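Side-chain contacts in vacuolar-sorting protein BRO1 (Saccharomyces cerevisiae, PDB 1ZB1), which acts in multivesicular-body sorting of cargo at endosomes, where it recruits the DOA4 deubiquitinase, and contributes here its Bro1 domain, which may bind SNF7: residues Y113-T117 against L118-K122; K74-S77 against F78-L82; I129-I132 against F133-A137. All coordinates share one frame; numbering follows the deposited sequence.

Contact 1: residues Y113-T117 against L118-K122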
ATOM      1  N   TYR A 113      17.224 -11.373 -12.119  1.00 17.09           N
ATOM      2  CA  TYR A 113      17.629 -12.652 -11.557  1.00 16.91           C
ATOM      3  C   TYR A 113      16.792 -13.767 -12.171  1.00 18.40           C
ATOM      4  O   TYR A 113      15.630 -13.557 -12.552  1.00 15.64           O
ATOM      5  CB  TYR A 113      17.410 -12.666 -10.043  1.00 16.53           C
ATOM      6  CG  TYR A 113      18.102 -11.551  -9.297  1.00 18.98           C
ATOM      7  CD1 TYR A 113      19.458 -11.640  -8.962  1.00 15.96           C
ATOM      8  CD2 TYR A 113      17.400 -10.400  -8.927  1.00 15.92           C
ATOM      9  CE1 TYR A 113      20.102 -10.603  -8.271  1.00 16.99           C
ATOM     10  CE2 TYR A 113      18.032  -9.356  -8.237  1.00 20.41           C
ATOM     11  CZ  TYR A 113      19.380  -9.465  -7.911  1.00 19.17           C
ATOM     12  OH  TYR A 113      19.991  -8.448  -7.205  1.00 18.12           O
ATOM     13  N   THR A 114      17.392 -14.948 -12.265  1.00 15.51           N
ATOM     14  CA  THR A 114      16.709 -16.129 -12.786  1.00 16.54           C
ATOM     15  C   THR A 114      16.822 -17.171 -11.676  1.00 17.92           C
ATOM     16  O   THR A 114      17.918 -17.427 -11.168  1.00 15.86           O
ATOM     17  CB  THR A 114      17.385 -16.656 -14.076  1.00 16.76           C
ATOM     18  OG1 THR A 114      17.251 -15.682 -15.121  1.00 16.44           O
ATOM     19  CG2 THR A 114      16.743 -17.965 -14.522  1.00 18.72           C
ATOM     20  N   GLN A 115      15.689 -17.739 -11.276  1.00 18.51           N
ATOM     21  CA  GLN A 115      15.661 -18.744 -10.214  1.00 18.34           C
ATOM     22  C   GLN A 115      14.531 -19.721 -10.545  1.00 20.41           C
ATOM     23  O   GLN A 115      13.470 -19.312 -11.035  1.00 19.44           O
ATOM     24  CB  GLN A 115      15.447 -18.055  -8.851  1.00 16.77           C
ATOM     25  CG  GLN A 115      15.427 -18.995  -7.643  1.00 18.60           C
ATOM     26  CD  GLN A 115      15.633 -18.269  -6.312  1.00 19.98           C
ATOM     27  OE1 GLN A 115      14.922 -18.518  -5.332  1.00 22.64           O
ATOM     28  NE2 GLN A 115      16.615 -17.387  -6.270  1.00 16.60           N
ATOM     29  N   HIS A 116      14.760 -21.007 -10.283  1.00 18.51           N
ATOM     30  CA  HIS A 116      13.787 -22.052 -10.600  1.00 18.50           C
ATOM     31  C   HIS A 116      12.689 -22.332  -9.570  1.00 19.03           C
ATOM     32  O   HIS A 116      11.716 -23.021  -9.876  1.00 18.32           O
ATOM     33  CB  HIS A 116      14.499 -23.386 -10.868  1.00 19.64           C
ATOM     34  CG  HIS A 116      15.488 -23.351 -11.992  1.00 19.58           C
ATOM     35  ND1 HIS A 116      15.244 -22.708 -13.186  1.00 21.45           N
ATOM     36  CD2 HIS A 116      16.691 -23.954 -12.131  1.00 19.14           C
ATOM     37  CE1 HIS A 116      16.252 -22.918 -14.013  1.00 20.32           C
ATOM     38  NE2 HIS A 116      17.144 -23.671 -13.398  1.00 19.55           N
ATOM     39  N   THR A 117      12.834 -21.829  -8.354  1.00 19.40           N
ATOM     40  CA  THR A 117      11.832 -22.102  -7.331  1.00 21.74           C
ATOM     41  C   THR A 117      10.493 -21.423  -7.592  1.00 20.94           C
ATOM     42  O   THR A 117      10.433 -20.306  -8.114  1.00 18.23           O
ATOM     43  CB  THR A 117      12.328 -21.676  -5.941  1.00 25.47           C
ATOM     44  OG1 THR A 117      12.333 -20.248  -5.856  1.00 27.71           O
ATOM     45  CG2 THR A 117      13.750 -22.203  -5.701  1.00 30.23           C
ATOM     46  N   LEU A 118       9.415 -22.109  -7.222  1.00 19.96           N
ATOM     47  CA  LEU A 118       8.078 -21.565  -7.400  1.00 20.53           C
ATOM     48  C   LEU A 118       7.898 -20.346  -6.494  1.00 20.33           C
ATOM     49  O   LEU A 118       7.157 -19.427  -6.833  1.00 20.43           O
ATOM     50  CB  LEU A 118       7.018 -22.637  -7.096  1.00 19.07           C
ATOM     51  CG  LEU A 118       7.033 -23.842  -8.056  1.00 20.72           C
ATOM     52  CD1 LEU A 118       5.932 -24.836  -7.694  1.00 19.79           C
ATOM     53  CD2 LEU A 118       6.840 -23.350  -9.494  1.00 19.27           C
ATOM     54  N   ALA A 119       8.592 -20.329  -5.354  1.00 19.09           N
ATOM     55  CA  ALA A 119       8.503 -19.197  -4.428  1.00 18.85           C
ATOM     56  C   ALA A 119       8.939 -17.884  -5.087  1.00 20.50           C
ATOM     57  O   ALA A 119       8.388 -16.818  -4.786  1.00 20.71           O
ATOM     58  CB  ALA A 119       9.360 -19.458  -3.179  1.00 20.98           C
ATOM     59  N   PHE A 120       9.934 -17.952  -5.968  1.00 17.05           N
ATOM     60  CA  PHE A 120      10.417 -16.753  -6.655  1.00 15.31           C
ATOM     61  C   PHE A 120       9.321 -16.238  -7.602  1.00 16.01           C
ATOM     62  O   PHE A 120       8.955 -15.062  -7.555  1.00 14.95           O
ATOM     63  CB  PHE A 120      11.696 -17.077  -7.447  1.00 16.61           C
ATOM     64  CG  PHE A 120      12.317 -15.883  -8.140  1.00 16.59           C
ATOM     65  CD1 PHE A 120      12.632 -14.727  -7.429  1.00 15.96           C
ATOM     66  CD2 PHE A 120      12.623 -15.931  -9.500  1.00 18.01           C
ATOM     67  CE1 PHE A 120      13.244 -13.633  -8.055  1.00 16.38           C
ATOM     68  CE2 PHE A 120      13.238 -14.839 -10.141  1.00 17.96           C
ATOM     69  CZ  PHE A 120      13.547 -13.691  -9.412  1.00 16.65           C
ATOM     70  N   GLU A 121       8.789 -17.123  -8.442  1.00 15.41           N
ATOM     71  CA  GLU A 121       7.734 -16.744  -9.394  1.00 15.58           C
ATOM     72  C   GLU A 121       6.492 -16.232  -8.640  1.00 16.12           C
ATOM     73  O   GLU A 121       5.882 -15.239  -9.041  1.00 14.31           O
ATOM     74  CB  GLU A 121       7.375 -17.939 -10.301  1.00 13.14           C
ATOM     75  CG  GLU A 121       6.282 -17.657 -11.357  1.00 13.73           C
ATOM     76  CD  GLU A 121       6.793 -16.958 -12.616  1.00 16.69           C
ATOM     77  OE1 GLU A 121       7.785 -16.208 -12.541  1.00 17.72           O
ATOM     78  OE2 GLU A 121       6.186 -17.154 -13.692  1.00 18.45           O
ATOM     79  N   LYS A 122       6.147 -16.889  -7.532  1.00 16.27           N
ATOM     80  CA  LYS A 122       5.003 -16.489  -6.710  1.00 18.01           C
ATOM     81  C   LYS A 122       5.189 -15.116  -6.068  1.00 18.00           C
ATOM     82  O   LYS A 122       4.338 -14.237  -6.202  1.00 18.23           O
ATOM     83  CB  LYS A 122       4.761 -17.507  -5.584  1.00 18.04           C
ATOM     84  CG  LYS A 122       4.013 -18.759  -5.997  1.00 15.90           C
ATOM     85  CD  LYS A 122       4.097 -19.845  -4.919  1.00 18.72           C
ATOM     86  CE  LYS A 122       3.616 -19.348  -3.558  1.00 22.58           C
ATOM     87  NZ  LYS A 122       3.604 -20.435  -2.535  1.00 22.88           N
TER
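Phe-120 and Thr-117 meet where the chain passes from strand 112-115 into helix 118-139. Thr-117 is the N-cap. Its OG1 sits between its own backbone N and carbonyl carbon (chi1 72°), a setting that turns the hydroxyl oxygen back over the helix start, 3.3 Å from Phe-120 N. That N-H is shared: OG1 accepts it somewhat more directly, and Thr-117 O, 3.2 Å from the same Phe-120 N, accepts it from a more bent approach. Both bonds are weak, as expected when one hydrogen serves two acceptors. The Thr-117 and Phe-120 side chains run roughly perpendicular, and Phe-120 CB lies 3.6 Å from Thr-117 OG1.

The Phe-120 ring reaches back to the strand residues Tyr-113 and Gln-115. With CG anti to the backbone N (chi1 -177°), the ring leaves the helix toward them. Gln-115 CB makes the closest side-chain touch, 3.6 Å from Phe-120 CD2, arriving at a slant. The Gln-115 amide plane is 25° from that of the ring, and OE1 comes no closer than 4.1 Å to Phe-120 CB. Farther out, Tyr-113 O approaches the ring edge near its plane, 3.6 Å from Phe-120 CE2, and Tyr-113 CB lies 4.0 Å from Phe-120 CZ, while the end of the tyrosine leads away. Trp-99 on the partner strand 97-100 meets Phe-120 edge-to-face.

The chemistry is thus that of a polar cap beside a packed aromatic ring. Thr-117 offers two oxygens to an N-H that the first helical turn cannot satisfy from within, while the carbonyl of Tyr-113 faces the ring's C-H edge, which probably carries a slight positive charge and would make that approach mildly favourable.

Contact 2: residues K74-S77 against F78-L82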
ATOM      1  N   LYS A  74      -5.330 -15.022 -11.156  1.00 17.22           N
ATOM      2  CA  LYS A  74      -5.543 -16.346 -11.739  1.00 17.03           C
ATOM      3  C   LYS A  74      -4.216 -17.081 -11.927  1.00 17.13           C
ATOM      4  O   LYS A  74      -4.116 -18.295 -11.682  1.00 15.02           O
ATOM      5  CB  LYS A  74      -6.279 -16.228 -13.082  1.00 19.70           C
ATOM      6  CG  LYS A  74      -7.731 -15.784 -12.922  1.00 23.00           C
ATOM      7  CD  LYS A  74      -8.492 -15.759 -14.245  1.00 27.28           C
ATOM      8  CE  LYS A  74      -9.981 -15.486 -13.993  1.00 32.18           C
ATOM      9  NZ  LYS A  74     -10.782 -15.346 -15.241  1.00 37.82           N
ATOM     10  N   TYR A  75      -3.192 -16.354 -12.357  1.00 14.89           N
ATOM     11  CA  TYR A  75      -1.886 -16.978 -12.547  1.00 16.77           C
ATOM     12  C   TYR A  75      -1.302 -17.389 -11.188  1.00 16.35           C
ATOM     13  O   TYR A  75      -0.686 -18.445 -11.080  1.00 16.59           O
ATOM     14  CB  TYR A  75      -0.924 -16.030 -13.282  1.00 15.85           C
ATOM     15  CG  TYR A  75       0.410 -16.673 -13.625  1.00 15.23           C
ATOM     16  CD1 TYR A  75       0.462 -17.857 -14.361  1.00 15.60           C
ATOM     17  CD2 TYR A  75       1.615 -16.120 -13.178  1.00 15.46           C
ATOM     18  CE1 TYR A  75       1.680 -18.486 -14.636  1.00 16.03           C
ATOM     19  CE2 TYR A  75       2.844 -16.740 -13.456  1.00 13.82           C
ATOM     20  CZ  TYR A  75       2.862 -17.922 -14.179  1.00 16.44           C
ATOM     21  OH  TYR A  75       4.051 -18.572 -14.422  1.00 15.35           O
ATOM     22  N   TYR A  76      -1.487 -16.565 -10.156  1.00 16.92           N
ATOM     23  CA  TYR A  76      -0.970 -16.921  -8.828  1.00 15.89           C
ATOM     24  C   TYR A  76      -1.669 -18.205  -8.370  1.00 17.02           C
ATOM     25  O   TYR A  76      -1.027 -19.110  -7.817  1.00 16.49           O
ATOM     26  CB  TYR A  76      -1.233 -15.810  -7.798  1.00 16.53           C
ATOM     27  CG  TYR A  76      -0.467 -15.997  -6.487  1.00 16.94           C
ATOM     28  CD1 TYR A  76       0.775 -15.393  -6.290  1.00 17.98           C
ATOM     29  CD2 TYR A  76      -0.969 -16.810  -5.468  1.00 17.97           C
ATOM     30  CE1 TYR A  76       1.505 -15.590  -5.109  1.00 15.68           C
ATOM     31  CE2 TYR A  76      -0.249 -17.022  -4.281  1.00 16.59           C
ATOM     32  CZ  TYR A  76       0.985 -16.408  -4.108  1.00 19.06           C
ATOM     33  OH  TYR A  76       1.699 -16.601  -2.938  1.00 16.85           O
ATOM     34  N   SER A  77      -2.976 -18.292  -8.611  1.00 17.62           N
ATOM     35  CA  SER A  77      -3.728 -19.485  -8.222  1.00 18.34           C
ATOM     36  C   SER A  77      -3.103 -20.720  -8.855  1.00 17.16           C
ATOM     37  O   SER A  77      -2.946 -21.746  -8.196  1.00 17.70           O
ATOM     38  CB  SER A  77      -5.202 -19.385  -8.640  1.00 20.81           C
ATOM     39  OG  SER A  77      -5.873 -18.382  -7.894  1.00 25.78           O
ATOM     40  N   PHE A  78      -2.748 -20.620 -10.132  1.00 15.83           N
ATOM     41  CA  PHE A  78      -2.125 -21.738 -10.839  1.00 15.26           C
ATOM     42  C   PHE A  78      -0.860 -22.158 -10.102  1.00 17.72           C
ATOM     43  O   PHE A  78      -0.611 -23.344  -9.885  1.00 17.57           O
ATOM     44  CB  PHE A  78      -1.741 -21.335 -12.265  1.00 15.55           C
ATOM     45  CG  PHE A  78      -0.847 -22.339 -12.945  1.00 15.60           C
ATOM     46  CD1 PHE A  78      -1.380 -23.480 -13.534  1.00 16.56           C
ATOM     47  CD2 PHE A  78       0.538 -22.181 -12.924  1.00 14.16           C
ATOM     48  CE1 PHE A  78      -0.549 -24.456 -14.095  1.00 17.88           C
ATOM     49  CE2 PHE A  78       1.373 -23.152 -13.481  1.00 13.85           C
ATOM     50  CZ  PHE A  78       0.827 -24.290 -14.065  1.00 16.11           C
ATOM     51  N   LEU A  79      -0.058 -21.161  -9.743  1.00 17.45           N
ATOM     52  CA  LEU A  79       1.206 -21.373  -9.034  1.00 18.98           C
ATOM     53  C   LEU A  79       1.019 -21.979  -7.650  1.00 19.91           C
ATOM     54  O   LEU A  79       1.792 -22.847  -7.238  1.00 20.18           O
ATOM     55  CB  LEU A  79       1.940 -20.041  -8.872  1.00 19.51           C
ATOM     56  CG  LEU A  79       3.040 -19.554  -9.818  1.00 22.51           C
ATOM     57  CD1 LEU A  79       3.106 -20.346 -11.115  1.00 18.42           C
ATOM     58  CD2 LEU A  79       2.810 -18.083 -10.058  1.00 17.57           C
ATOM     59  N   GLU A  80       0.012 -21.498  -6.925  1.00 20.28           N
ATOM     60  CA  GLU A  80      -0.241 -21.990  -5.577  1.00 22.59           C
ATOM     61  C   GLU A  80      -0.626 -23.472  -5.598  1.00 22.62           C
ATOM     62  O   GLU A  80      -0.128 -24.261  -4.788  1.00 22.19           O
ATOM     63  CB  GLU A  80      -1.335 -21.151  -4.899  1.00 22.13           C
ATOM     64  CG  GLU A  80      -1.504 -21.444  -3.417  1.00 26.29           C
ATOM     65  CD  GLU A  80      -0.260 -21.112  -2.603  1.00 30.32           C
ATOM     66  OE1 GLU A  80       0.846 -21.574  -2.968  1.00 33.10           O
ATOM     67  OE2 GLU A  80      -0.389 -20.400  -1.590  1.00 32.43           O
ATOM     68  N   HIS A  81      -1.507 -23.851  -6.519  1.00 23.00           N
ATOM     69  CA  HIS A  81      -1.911 -25.249  -6.634  1.00 23.62           C
ATOM     70  C   HIS A  81      -0.730 -26.108  -7.087  1.00 23.26           C
ATOM     71  O   HIS A  81      -0.598 -27.257  -6.666  1.00 23.05           O
ATOM     72  CB  HIS A  81      -3.067 -25.410  -7.629  1.00 23.97           C
ATOM     73  CG  HIS A  81      -4.407 -25.046  -7.070  1.00 26.50           C
ATOM     74  ND1 HIS A  81      -5.101 -23.922  -7.468  1.00 26.41           N
ATOM     75  CD2 HIS A  81      -5.188 -25.665  -6.152  1.00 25.70           C
ATOM     76  CE1 HIS A  81      -6.252 -23.866  -6.820  1.00 25.86           C
ATOM     77  NE2 HIS A  81      -6.328 -24.910  -6.015  1.00 26.58           N
ATOM     78  N   LEU A  82       0.118 -25.553  -7.954  1.00 22.74           N
ATOM     79  CA  LEU A  82       1.289 -26.276  -8.442  1.00 23.32           C
ATOM     80  C   LEU A  82       2.218 -26.534  -7.259  1.00 24.37           C
ATOM     81  O   LEU A  82       2.784 -27.622  -7.116  1.00 23.89           O
ATOM     82  CB  LEU A  82       2.028 -25.451  -9.504  1.00 23.85           C
ATOM     83  CG  LEU A  82       3.286 -26.076 -10.122  1.00 23.55           C
ATOM     84  CD1 LEU A  82       2.945 -27.400 -10.792  1.00 22.38           C
ATOM     85  CD2 LEU A  82       3.883 -25.113 -11.138  1.00 25.18           C
TER
HETATM   86  O   HOH W   1       0.304 -17.928  -1.001  1.00 20.03           O
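Residues 74-82 form regular alpha-helix, with four successive i to i+4 bonds joining Lys-74, Tyr-75, Tyr-76 and Ser-77 O to Phe-78, Leu-79, Glu-80 and His-81 N at 2.8 to 3.1 Å.

Tyr-75 and Leu-79 make the main apolar contact. Leu-79 CD2 lies over one face of the tyrosine ring, 4.1 Å from its centroid and 29° off the normal, a CH-pi contact, while Leu-79 CD1 reaches the phenolic end, 3.9 Å from Tyr-75 OH. That hydroxyl bonds to both Glu-121 of helix 118-139 and Trp-23 of helix 23-34. Phe-78 adds a looser touch, its CD2 4.2 Å from Tyr-75 CE1. On another side of the helix a water joins Tyr-76 to Glu-80: it lies in the plane of the Tyr-76 ring, 2.7 Å from OH, and donates to Glu-80 OE2 at 2.6 Å. The glutamate reaches it because its chain bends at chi2 (63°). Its other oxygen, OE1, is held by a salt bridge to Lys-122. His-81 ND1 gives Ser-77 O a second, weak bond of 3.1 Å (133°), beside the straighter one from His-81 N.

In the helical core of the Bro1 domain, helix 65-86 is surrounded on several sides. Helix 46-58 packs on Tyr-75 and Phe-78 through Leu-52, helix 118-139 on Tyr-76 and Leu-79, and helix 349-371 on Ser-77 and His-81, with Tyr-364 meeting the Phe-78 ring edge-to-face.

Contact 3: residues I129-I132 against F133-A137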
ATOM      1  N   ILE A 129       0.730  -7.836  -7.907  1.00 16.31           N
ATOM      2  CA  ILE A 129      -0.691  -7.828  -7.555  1.00 14.24           C
ATOM      3  C   ILE A 129      -0.938  -6.685  -6.558  1.00 15.92           C
ATOM      4  O   ILE A 129      -1.900  -5.914  -6.685  1.00 14.89           O
ATOM      5  CB  ILE A 129      -1.102  -9.180  -6.921  1.00 14.11           C
ATOM      6  CG1 ILE A 129      -1.207 -10.251  -8.015  1.00 15.20           C
ATOM      7  CG2 ILE A 129      -2.424  -9.042  -6.174  1.00 13.76           C
ATOM      8  CD1 ILE A 129      -1.460 -11.659  -7.489  1.00 16.64           C
ATOM      9  N   ALA A 130      -0.056  -6.572  -5.568  1.00 14.03           N
ATOM     10  CA  ALA A 130      -0.168  -5.511  -4.562  1.00 15.75           C
ATOM     11  C   ALA A 130      -0.065  -4.142  -5.234  1.00 14.58           C
ATOM     12  O   ALA A 130      -0.851  -3.226  -4.948  1.00 16.16           O
ATOM     13  CB  ALA A 130       0.939  -5.668  -3.506  1.00 15.72           C
ATOM     14  N   VAL A 131       0.909  -3.993  -6.126  1.00 14.94           N
ATOM     15  CA  VAL A 131       1.080  -2.722  -6.830  1.00 14.59           C
ATOM     16  C   VAL A 131      -0.161  -2.411  -7.672  1.00 15.52           C
ATOM     17  O   VAL A 131      -0.638  -1.274  -7.696  1.00 16.91           O
ATOM     18  CB  VAL A 131       2.319  -2.748  -7.763  1.00 12.11           C
ATOM     19  CG1 VAL A 131       2.336  -1.506  -8.652  1.00 15.28           C
ATOM     20  CG2 VAL A 131       3.605  -2.792  -6.923  1.00 12.79           C
ATOM     21  N   ILE A 132      -0.679  -3.420  -8.361  1.00 16.00           N
ATOM     22  CA  ILE A 132      -1.852  -3.215  -9.202  1.00 17.36           C
ATOM     23  C   ILE A 132      -3.055  -2.747  -8.374  1.00 17.20           C
ATOM     24  O   ILE A 132      -3.862  -1.945  -8.843  1.00 18.81           O
ATOM     25  CB  ILE A 132      -2.183  -4.495 -10.004  1.00 19.01           C
ATOM     26  CG1 ILE A 132      -1.044  -4.776 -10.995  1.00 23.68           C
ATOM     27  CG2 ILE A 132      -3.496  -4.313 -10.773  1.00 20.10           C
ATOM     28  CD1 ILE A 132      -1.141  -6.112 -11.706  1.00 26.93           C
ATOM     29  N   PHE A 133      -3.181  -3.227  -7.140  1.00 15.21           N
ATOM     30  CA  PHE A 133      -4.284  -2.768  -6.305  1.00 15.89           C
ATOM     31  C   PHE A 133      -4.134  -1.257  -6.062  1.00 16.23           C
ATOM     32  O   PHE A 133      -5.130  -0.540  -6.026  1.00 15.57           O
ATOM     33  CB  PHE A 133      -4.325  -3.510  -4.959  1.00 13.72           C
ATOM     34  CG  PHE A 133      -5.046  -4.837  -5.005  1.00 15.61           C
ATOM     35  CD1 PHE A 133      -6.358  -4.926  -5.492  1.00 15.47           C
ATOM     36  CD2 PHE A 133      -4.430  -5.992  -4.526  1.00 15.17           C
ATOM     37  CE1 PHE A 133      -7.040  -6.141  -5.498  1.00 16.12           C
ATOM     38  CE2 PHE A 133      -5.106  -7.223  -4.525  1.00 17.13           C
ATOM     39  CZ  PHE A 133      -6.414  -7.296  -5.011  1.00 18.43           C
ATOM     40  N   THR A 134      -2.904  -0.766  -5.900  1.00 18.24           N
ATOM     41  CA  THR A 134      -2.727   0.674  -5.690  1.00 16.00           C
ATOM     42  C   THR A 134      -3.019   1.444  -6.979  1.00 19.18           C
ATOM     43  O   THR A 134      -3.445   2.604  -6.934  1.00 19.38           O
ATOM     44  CB  THR A 134      -1.297   1.043  -5.175  1.00 17.54           C
ATOM     45  OG1 THR A 134      -0.331   0.868  -6.222  1.00 16.66           O
ATOM     46  CG2 THR A 134      -0.921   0.166  -3.979  1.00 13.61           C
ATOM     47  N   GLN A 135      -2.808   0.810  -8.129  1.00 18.96           N
ATOM     48  CA  GLN A 135      -3.087   1.477  -9.401  1.00 18.83           C
ATOM     49  C   GLN A 135      -4.597   1.572  -9.626  1.00 19.56           C
ATOM     50  O   GLN A 135      -5.090   2.552 -10.192  1.00 20.02           O
ATOM     51  CB  GLN A 135      -2.418   0.730 -10.557  1.00 21.06           C
ATOM     52  CG  GLN A 135      -0.892   0.676 -10.432  1.00 20.22           C
ATOM     53  CD  GLN A 135      -0.224  -0.072 -11.570  1.00 21.00           C
ATOM     54  OE1 GLN A 135      -0.721  -1.096 -12.032  1.00 21.39           O
ATOM     55  NE2 GLN A 135       0.927   0.428 -12.013  1.00 20.96           N
ATOM     56  N   ILE A 136      -5.332   0.561  -9.170  1.00 17.15           N
ATOM     57  CA  ILE A 136      -6.782   0.572  -9.313  1.00 20.03           C
ATOM     58  C   ILE A 136      -7.320   1.695  -8.420  1.00 20.20           C
ATOM     59  O   ILE A 136      -8.207   2.444  -8.823  1.00 20.68           O
ATOM     60  CB  ILE A 136      -7.403  -0.800  -8.902  1.00 18.95           C
ATOM     61  CG1 ILE A 136      -6.952  -1.891  -9.885  1.00 17.10           C
ATOM     62  CG2 ILE A 136      -8.938  -0.711  -8.901  1.00 20.09           C
ATOM     63  CD1 ILE A 136      -7.379  -3.315  -9.495  1.00 14.64           C
ATOM     64  N   ALA A 137      -6.757   1.824  -7.218  1.00 20.58           N
ATOM     65  CA  ALA A 137      -7.174   2.862  -6.280  1.00 20.02           C
ATOM     66  C   ALA A 137      -6.919   4.242  -6.874  1.00 23.27           C
ATOM     67  O   ALA A 137      -7.750   5.141  -6.751  1.00 23.34           O
ATOM     68  CB  ALA A 137      -6.418   2.722  -4.956  1.00 19.39           C
TER
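Thr-134 OG1 donates to Val-131 O at 2.6 Å, the shortest polar contact in this turn of helix 118-139: a threonine hydroxyl bonded, within a helix, to the carbonyl three residues back. It lies in the carbonyl plane on a lone pair, with a C=O...OG1 angle of 134°. The same oxygen takes Gln-135 N at 3.0 Å, so two donors hold one carbonyl. What places the hydroxyl is chi1 of 71°, which swings OG1 back along the helix and leaves CG2 near Ala-130 O.

Further side-chain contacts join the same two turns. Ile-129 and Phe-133 run side by side in the same direction, with Ile-129 CG2 3.6 Å from Phe-133 CE2; Ile-129 O lies 3.3 Å from Phe-133 CD2, at a slant to the ring. Gln-135 runs extended beyond CG alongside the preceding turn, its CG 3.4 Å from Val-131 O. Its amide end reaches both neighbours of that turn, with NE2 4.1 Å from Val-131 CG1 and OE1 3.8 Å from Ile-132 CG1. Ile-136 CD1 meets Ile-132 CG2 more loosely.

Beyond these contacts, in the helical core of the Bro1 domain, Ala-130 and Thr-134 pack on helix 146-165 through Cys-158, Phe-159 and Ala-155. Ile-129 and Ile-132 meet helix 65-86, at Leu-73 and Leu-68 among others, and Val-131 rests on Leu-13 and Leu-15. Helix 349-371 contributes Trp-349 against Ile-129 and Ile-352 against Phe-133.

Overall arrangement
Along the chain the order is contact 2, contact 1, contact 3, all within the largely helical Bro1 domain. Contacts 1 and 3 share helix 118-139: contact 1 is its start, after the two-stranded antiparallel sheet, and contact 3 lies about 22 Å away between centres, near the middle of the domain. Contact 2 lies on helix 65-86, which packs against helix 118-139. Its centre is about 13 Å from that of contact 1, touched through Glu-121 to Tyr-75 (a probable hydrogen bond) and Lys-122 to Glu-80 (a salt bridge), and about 19 Å from contact 3, where Tyr-76 CB meets Ile-129 CD1. Helices 65-86 and 118-139 therefore link the two-stranded sheet region with the interior near the chain's centre.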